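Local coordinates for snaclec convulxin subunit alpha (Crotalus durissus, PDB 1UMR), which activates platelets by binding the collagen receptor glycoprotein VI, as a subunit of a snake venom lectin of the snaclec family, at residues A54-Q59 / P126-F131. Sequence-based numbering, arbitrary orientation.
Sequences AWMVTQ and PFVCKF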
loop_
_atom_site.group_PDB
_atom_site.type_symbol
_atom_site.label_atom_id
_atom_site.label_comp_id
_atom_site.label_asym_id
_atom_site.label_seq_id
_atom_site.Cartn_x
_atom_site.Cartn_y
_atom_site.Cartn_z
ATOM N N ALA A 54 15.922 -44.898 -12.473
ATOM C CA ALA A 54 14.833 -45.804 -12.849
ATOM C C ALA A 54 15.293 -46.779 -13.990
ATOM O O ALA A 54 15.128 -48.007 -13.933
ATOM C CB ALA A 54 13.509 -45.002 -13.208
ATOM N N TRP A 55 15.965 -46.205 -14.973
ATOM C CA TRP A 55 16.594 -46.996 -16.009
ATOM C C TRP A 55 17.469 -48.027 -15.381
ATOM O O TRP A 55 17.283 -49.219 -15.637
ATOM C CB TRP A 55 17.346 -46.061 -16.939
ATOM C CG TRP A 55 18.085 -46.731 -18.005
ATOM C CD1 TRP A 55 17.678 -46.944 -19.346
ATOM C CD2 TRP A 55 19.414 -47.245 -17.897
ATOM N NE1 TRP A 55 18.693 -47.586 -20.025
ATOM C CE2 TRP A 55 19.760 -47.799 -19.177
ATOM C CE3 TRP A 55 20.354 -47.321 -16.844
ATOM C CZ2 TRP A 55 21.000 -48.424 -19.417
ATOM C CZ3 TRP A 55 21.593 -47.929 -17.083
ATOM C CH2 TRP A 55 21.893 -48.492 -18.362
ATOM N N MET A 56 18.389 -47.630 -14.494
ATOM C CA MET A 56 19.312 -48.648 -14.005
ATOM C C MET A 56 18.514 -49.778 -13.338
ATOM O O MET A 56 18.844 -50.964 -13.478
ATOM C CB MET A 56 20.355 -48.077 -13.045
ATOM C CG MET A 56 21.390 -49.037 -12.761
ATOM S SD MET A 56 22.379 -48.662 -11.270
ATOM C CE MET A 56 21.187 -48.880 -9.916
ATOM N N VAL A 57 17.460 -49.434 -12.606
ATOM C CA VAL A 57 16.803 -50.496 -11.869
ATOM C C VAL A 57 16.012 -51.382 -12.863
ATOM O O VAL A 57 16.016 -52.635 -12.770
ATOM C CB VAL A 57 15.837 -49.908 -10.866
ATOM C CG1 VAL A 57 14.804 -51.076 -10.273
ATOM C CG2 VAL A 57 16.613 -49.058 -9.742
ATOM N N THR A 58 15.330 -50.728 -13.818
ATOM C CA THR A 58 14.689 -51.460 -14.903
ATOM C C THR A 58 15.603 -52.525 -15.539
ATOM O O THR A 58 15.173 -53.663 -15.799
ATOM C CB THR A 58 14.124 -50.489 -15.890
ATOM O OG1 THR A 58 12.897 -50.004 -15.334
ATOM C CG2 THR A 58 13.572 -51.191 -17.139
ATOM N N GLN A 59 16.869 -52.180 -15.735
ATOM C CA GLN A 59 17.773 -53.089 -16.424
ATOM C C GLN A 59 18.388 -54.076 -15.517
ATOM O O GLN A 59 19.043 -54.927 -16.035
ATOM C CB GLN A 59 18.987 -52.411 -17.152
ATOM C CG GLN A 59 18.670 -51.213 -18.024
ATOM C CD GLN A 59 17.765 -51.583 -19.146
ATOM O OE1 GLN A 59 18.095 -52.525 -19.838
ATOM N NE2 GLN A 59 16.595 -50.873 -19.319
ATOM N N PRO A 126 14.638 -55.855 -2.314
ATOM C CA PRO A 126 15.875 -55.404 -2.935
ATOM C C PRO A 126 15.972 -53.896 -2.679
ATOM O O PRO A 126 14.997 -53.289 -2.184
ATOM C CB PRO A 126 15.727 -55.771 -4.430
ATOM C CG PRO A 126 14.259 -56.080 -4.627
ATOM C CD PRO A 126 13.680 -56.402 -3.294
ATOM N N PHE A 127 17.141 -53.323 -2.987
ATOM C CA PHE A 127 17.431 -51.964 -2.637
ATOM C C PHE A 127 18.563 -51.476 -3.513
ATOM O O PHE A 127 19.316 -52.333 -4.100
ATOM C CB PHE A 127 17.817 -51.933 -1.182
ATOM C CG PHE A 127 18.935 -52.812 -0.857
ATOM C CD1 PHE A 127 18.712 -54.110 -0.504
ATOM C CD2 PHE A 127 20.245 -52.347 -0.868
ATOM C CE1 PHE A 127 19.768 -54.976 -0.148
ATOM C CE2 PHE A 127 21.279 -53.209 -0.482
ATOM C CZ PHE A 127 21.005 -54.562 -0.126
ATOM N N VAL A 128 18.663 -50.134 -3.638
ATOM C CA VAL A 128 19.733 -49.507 -4.394
ATOM C C VAL A 128 20.713 -48.829 -3.500
ATOM O O VAL A 128 20.291 -48.164 -2.581
ATOM C CB VAL A 128 19.140 -48.516 -5.444
ATOM C CG1 VAL A 128 20.246 -47.740 -6.286
ATOM C CG2 VAL A 128 18.282 -49.283 -6.381
ATOM N N CYS A 129 22.026 -49.043 -3.727
ATOM C CA CYS A 129 23.100 -48.349 -3.005
ATOM C C CYS A 129 23.703 -47.164 -3.809
ATOM O O CYS A 129 23.701 -47.166 -5.056
ATOM C CB CYS A 129 24.212 -49.283 -2.636
ATOM S SG CYS A 129 23.720 -50.492 -1.381
ATOM N N LYS A 130 24.159 -46.131 -3.117
ATOM C CA LYS A 130 24.795 -44.969 -3.755
ATOM C C LYS A 130 25.979 -44.480 -2.957
ATOM O O LYS A 130 26.001 -44.539 -1.731
ATOM C CB LYS A 130 23.809 -43.848 -4.097
ATOM C CG LYS A 130 24.412 -42.406 -4.316
ATOM C CD LYS A 130 23.245 -41.382 -4.386
ATOM C CE LYS A 130 23.709 -39.888 -4.542
ATOM N NZ LYS A 130 22.590 -38.966 -4.869
ATOM N N PHE A 131 27.038 -44.107 -3.656
ATOM C CA PHE A 131 28.201 -43.498 -3.017
ATOM C C PHE A 131 29.020 -42.649 -3.982
ATOM O O PHE A 131 28.857 -42.793 -5.186
ATOM C CB PHE A 131 29.074 -44.541 -2.358
ATOM C CG PHE A 131 30.025 -45.213 -3.256
ATOM C CD1 PHE A 131 29.752 -46.470 -3.790
ATOM C CD2 PHE A 131 31.276 -44.661 -3.463
ATOM C CE1 PHE A 131 30.667 -47.173 -4.583
ATOM C CE2 PHE A 131 32.237 -45.311 -4.220
ATOM C CZ PHE A 131 31.949 -46.606 -4.793
#
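Met56 and Val57, neighbours on helix 47-60, both lean on one residue of strand 125-131, Val128, and each takes a different methyl of it. Met56 comes first. Its CG is anti to the backbone N (chi1 -170°), and the chain stays extended until it turns about the CG-SD bond (chi3 68°), which brings the terminal methyl to the valine tip to tip. Met56 CE lies 3.9 Å from Val128 CG1. A long, unbranched side chain suits this place because it spans the wider gap, Met56 CA being 9.7 Å from Val128 CA. Val57, one residue on, is short and beta-branched, and works where the backbones lie closer: its CA is 8.1 Å from that of Val128. The two valines meet at a slant, CG2 of Val57 standing 3.8 Å from CG2 of Val128. Val128 suits the strand as a beta-branched residue; with CG1 anti to its backbone N and CG2 anti to its carbonyl carbon, its fork gives one methyl to Met56 and the other to Val57. Val68 of strand 67-74 touches both valines, and Val42 also packs on Val128, so the contact belongs to a larger apolar core of the C-type lectin fold. On the other side of the strand, Cys129 points away from the helix and forms a disulfide with Cys32 of helix 25-35. Buried methyls meeting without directional bonds imply that this modest patch, 95 Å² in all, joins helix to sheet through shape, dispersion and the hydrophobic effect.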